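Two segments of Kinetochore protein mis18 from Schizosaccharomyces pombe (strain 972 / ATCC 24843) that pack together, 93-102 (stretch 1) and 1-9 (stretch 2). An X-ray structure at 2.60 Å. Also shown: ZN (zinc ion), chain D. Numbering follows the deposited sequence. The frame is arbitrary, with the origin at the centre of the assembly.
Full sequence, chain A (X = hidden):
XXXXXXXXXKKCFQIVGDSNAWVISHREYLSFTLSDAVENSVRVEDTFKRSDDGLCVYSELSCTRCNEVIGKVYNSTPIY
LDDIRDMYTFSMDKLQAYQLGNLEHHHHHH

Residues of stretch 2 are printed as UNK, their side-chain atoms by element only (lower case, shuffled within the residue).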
# COMPACT_ATOMS: atom_id res chain seq x y z
N ASP A 93 1.77 -16.08 -2.73
CA ASP A 93 3.20 -16.08 -3.08
C ASP A 93 3.61 -14.86 -3.87
O ASP A 93 4.80 -14.57 -4.00
CB ASP A 93 3.58 -17.33 -3.91
CG ASP A 93 4.37 -18.34 -3.10
OD1 ASP A 93 4.05 -18.55 -1.90
OD2 ASP A 93 5.33 -18.92 -3.66
N LYS A 94 2.61 -14.19 -4.44
CA LYS A 94 2.79 -13.11 -5.37
C LYS A 94 2.27 -11.80 -4.83
O LYS A 94 2.38 -10.81 -5.51
CB LYS A 94 2.03 -13.48 -6.65
CG LYS A 94 2.61 -14.67 -7.42
CD LYS A 94 3.76 -14.18 -8.26
CE LYS A 94 4.41 -15.25 -9.11
NZ LYS A 94 5.41 -14.56 -9.97
N LEU A 95 1.71 -11.78 -3.64
CA LEU A 95 1.13 -10.57 -3.06
C LEU A 95 1.91 -10.25 -1.81
O LEU A 95 2.80 -11.02 -1.42
CB LEU A 95 -0.35 -10.74 -2.69
CG LEU A 95 -1.40 -10.56 -3.77
CD1 LEU A 95 -1.62 -9.11 -4.09
CD2 LEU A 95 -1.03 -11.31 -5.03
N GLN A 96 1.57 -9.11 -1.20
CA GLN A 96 2.17 -8.65 0.05
C GLN A 96 1.10 -7.95 0.86
O GLN A 96 0.23 -7.29 0.30
CB GLN A 96 3.27 -7.67 -0.27
CG GLN A 96 4.57 -7.96 0.40
CD GLN A 96 5.57 -6.89 0.05
OE1 GLN A 96 5.22 -5.72 -0.02
NE2 GLN A 96 6.82 -7.28 -0.19
N ALA A 97 1.17 -8.08 2.17
CA ALA A 97 0.15 -7.46 3.04
C ALA A 97 0.79 -6.41 3.91
O ALA A 97 1.94 -6.55 4.38
CB ALA A 97 -0.57 -8.49 3.89
N TYR A 98 0.05 -5.34 4.07
CA TYR A 98 0.44 -4.32 4.98
C TYR A 98 -0.77 -4.09 5.87
O TYR A 98 -1.83 -3.58 5.41
CB TYR A 98 0.84 -3.04 4.23
CG TYR A 98 0.94 -1.87 5.18
CD1 TYR A 98 2.04 -1.75 6.06
CD2 TYR A 98 -0.08 -0.92 5.26
CE1 TYR A 98 2.11 -0.71 6.98
CE2 TYR A 98 -0.01 0.12 6.16
CZ TYR A 98 1.06 0.21 7.02
OH TYR A 98 1.09 1.23 7.92
N GLN A 99 -0.60 -4.49 7.14
CA GLN A 99 -1.62 -4.24 8.16
C GLN A 99 -1.34 -2.90 8.77
O GLN A 99 -0.24 -2.68 9.27
CB GLN A 99 -1.65 -5.31 9.26
CG GLN A 99 -2.99 -5.28 10.00
CD GLN A 99 -3.05 -6.15 11.26
OE1 GLN A 99 -2.07 -6.81 11.62
NE2 GLN A 99 -4.20 -6.13 11.93
N LEU A 100 -2.33 -2.03 8.77
CA LEU A 100 -2.19 -0.68 9.34
C LEU A 100 -1.93 -0.75 10.86
O LEU A 100 -2.18 -1.78 11.48
CB LEU A 100 -3.45 0.15 9.11
CG LEU A 100 -3.77 0.64 7.70
CD1 LEU A 100 -3.84 -0.48 6.68
CD2 LEU A 100 -5.08 1.42 7.70
N GLY A 101 -1.40 0.34 11.43
CA GLY A 101 -1.23 0.50 12.89
C GLY A 101 -2.50 1.14 13.47
O GLY A 101 -3.52 1.34 12.74
N ASN A 102 -2.41 1.54 14.75
CA ASN A 102 -3.60 1.74 15.62
C ASN A 102 -4.09 3.19 15.82
O ASN A 102 -5.23 3.40 16.28
CB ASN A 102 -3.35 1.09 16.99
CG ASN A 102 -2.76 -0.32 16.88
OD1 ASN A 102 -1.76 -0.64 17.51
ND2 ASN A 102 -3.39 -1.17 16.08
N UNK A 1 -5.49 -7.97 14.75
CA UNK A 1 -6.07 -7.11 15.85
C UNK A 1 -7.06 -6.08 15.29
O UNK A 1 -6.85 -4.87 15.40
o UNK A 1 -1.49 -7.07 15.61
o UNK A 1 -2.95 -8.41 16.52
c UNK A 1 -4.99 -6.46 16.78
c UNK A 1 -2.63 -7.28 16.10
c UNK A 1 -3.63 -6.10 16.16
N UNK A 2 -8.12 -6.60 14.66
CA UNK A 2 -9.26 -5.79 14.15
C UNK A 2 -8.92 -4.67 13.12
O UNK A 2 -9.81 -3.90 12.69
c UNK A 2 -10.09 -5.22 15.34
o UNK A 2 -9.30 -4.44 16.23
N UNK A 3 -7.66 -4.63 12.69
CA UNK A 3 -7.17 -3.55 11.84
C UNK A 3 -7.00 -4.09 10.42
O UNK A 3 -6.42 -5.17 10.26
c UNK A 3 -6.72 -0.58 12.58
n UNK A 3 -6.83 -0.52 13.89
o UNK A 3 -7.46 0.07 11.83
c UNK A 3 -5.86 -2.97 12.40
c UNK A 3 -5.64 -1.50 12.04
N UNK A 4 -7.50 -3.36 9.39
CA UNK A 4 -7.38 -3.80 7.99
C UNK A 4 -5.94 -4.06 7.50
O UNK A 4 -4.96 -3.54 8.07
c UNK A 4 -7.99 -2.62 7.18
c UNK A 4 -8.14 -2.02 9.47
c UNK A 4 -8.85 -1.88 8.15
N UNK A 5 -5.83 -4.90 6.47
CA UNK A 5 -4.65 -4.95 5.62
C UNK A 5 -4.88 -4.40 4.20
O UNK A 5 -6.02 -4.25 3.72
o UNK A 5 -3.64 -6.76 6.89
c UNK A 5 -4.07 -6.36 5.59
N UNK A 6 -3.77 -4.04 3.55
CA UNK A 6 -3.78 -3.62 2.14
C UNK A 6 -2.87 -4.55 1.38
O UNK A 6 -1.89 -5.05 1.95
c UNK A 6 -4.46 -1.24 2.32
c UNK A 6 -3.30 -2.18 2.02
c UNK A 6 -2.77 -1.86 0.63
N UNK A 7 -3.18 -4.77 0.10
CA UNK A 7 -2.48 -5.78 -0.70
C UNK A 7 -1.78 -5.21 -1.88
O UNK A 7 -2.38 -4.42 -2.64
c UNK A 7 -4.21 -7.52 -0.08
c UNK A 7 -5.51 -8.67 2.06
c UNK A 7 -6.20 -7.84 1.22
c UNK A 7 -3.48 -6.85 -1.19
c UNK A 7 -5.55 -7.25 0.16
c UNK A 7 -3.53 -8.34 0.79
c UNK A 7 -4.17 -8.92 1.86
N UNK A 8 -0.55 -5.65 -2.09
CA UNK A 8 0.25 -5.21 -3.23
C UNK A 8 1.00 -6.30 -3.98
O UNK A 8 1.47 -7.25 -3.38
c UNK A 8 2.23 -2.63 -1.16
c UNK A 8 1.34 -4.28 -2.75
o UNK A 8 2.76 -1.56 -1.55
c UNK A 8 0.97 -3.18 -1.78
n UNK A 8 2.79 -3.42 -0.25
N UNK A 9 1.19 -6.12 -5.28
CA UNK A 9 2.04 -7.01 -6.06
C UNK A 9 3.49 -6.92 -5.58
O UNK A 9 4.12 -5.86 -5.66
s UNK A 9 3.41 -7.15 -8.51
c UNK A 9 1.95 -6.67 -7.55
ZN ZN D . 3.13 -5.74 -10.31

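Position 1 carries three carbons in a row, the third bearing two oxygens. One of the oxygens ends near the amide of Gln99. A carboxylate on a two-methylene arm is Glu1. Its OE1 is 4.0 Å from Gln99 OE1.

Position 2 has one carbon and then one oxygen. Its CA-to-CB bond points away from stretch 1, and nothing there touches it. This is Ser2. Its OG donates a hydrogen bond to Glu1 O, 2.6 Å away.

Position 3 has three carbons, the third carrying one oxygen and one nitrogen. CB points toward stretch 1, and the chain lies along Leu100 and Gly101. A terminal amide at this length means Gln3. Its CG is 3.5 Å from Leu100 O and 3.6 Å from Gly101 O.

Position 4 has three carbons that close a ring onto the backbone nitrogen. They make no close contact with stretch 1. This is Pro4. Its nitrogen has no hydrogen to give, but its carbonyl is used.

Position 5 again has one carbon and one oxygen. The oxygen lies beside the Gln99 side chain. This is Ser5, with OG 3.4 Å from Gln99 CB.

Position 6 has three carbons, branched at the first. One branch carbon faces Leu100 CD1. That is Val6. Its CG2 meets Leu100 CD1 at 4.5 Å.

Position 7 has one carbon and then a ring of six carbons. The first carbon is near Leu95 CD1, and a ring carbon is near Ala97 CB. This is Phe7. Its CE1 is 4.2 Å from Ala97 CB, and its CB is 4.1 Å from Leu95 CD1.

Position 8 has three carbons, the third carrying one oxygen and one nitrogen. The side chain is on the same face as that of Gln96. This is Gln8.

Position 9 has one carbon and then a sulfur, which lies 2.3 Å from ZN. One carbon and a terminal sulfur make this Cys9. Its CB points away from stretch 1, and SG shares the zinc with two atoms from elsewhere in the structure.

The contact is an antiparallel strand pairing. Val6 N donates to Tyr98 O at 2.7 Å, and Tyr98 N to Val6 O at 2.9 Å. Gln8 N donates to Gln96 O at 3.0 Å; the return bond, Gln96 N to Gln8 O at 2.9 Å, is bent and weak. Side chains alternate between faces: Ala97, Gln99, Ser5 and Phe7 on one, Gln96, Tyr98, Val6 and Gln8 on the other. Before position 5, the bonding continues: Leu100 N donates to Pro4 O at 3.1 Å, and Gln99 NE2 to Gln3 O at 2.9 Å. Together the stretches bury 807 Å².

Stretch 2 1-9: ESQPSVFQC
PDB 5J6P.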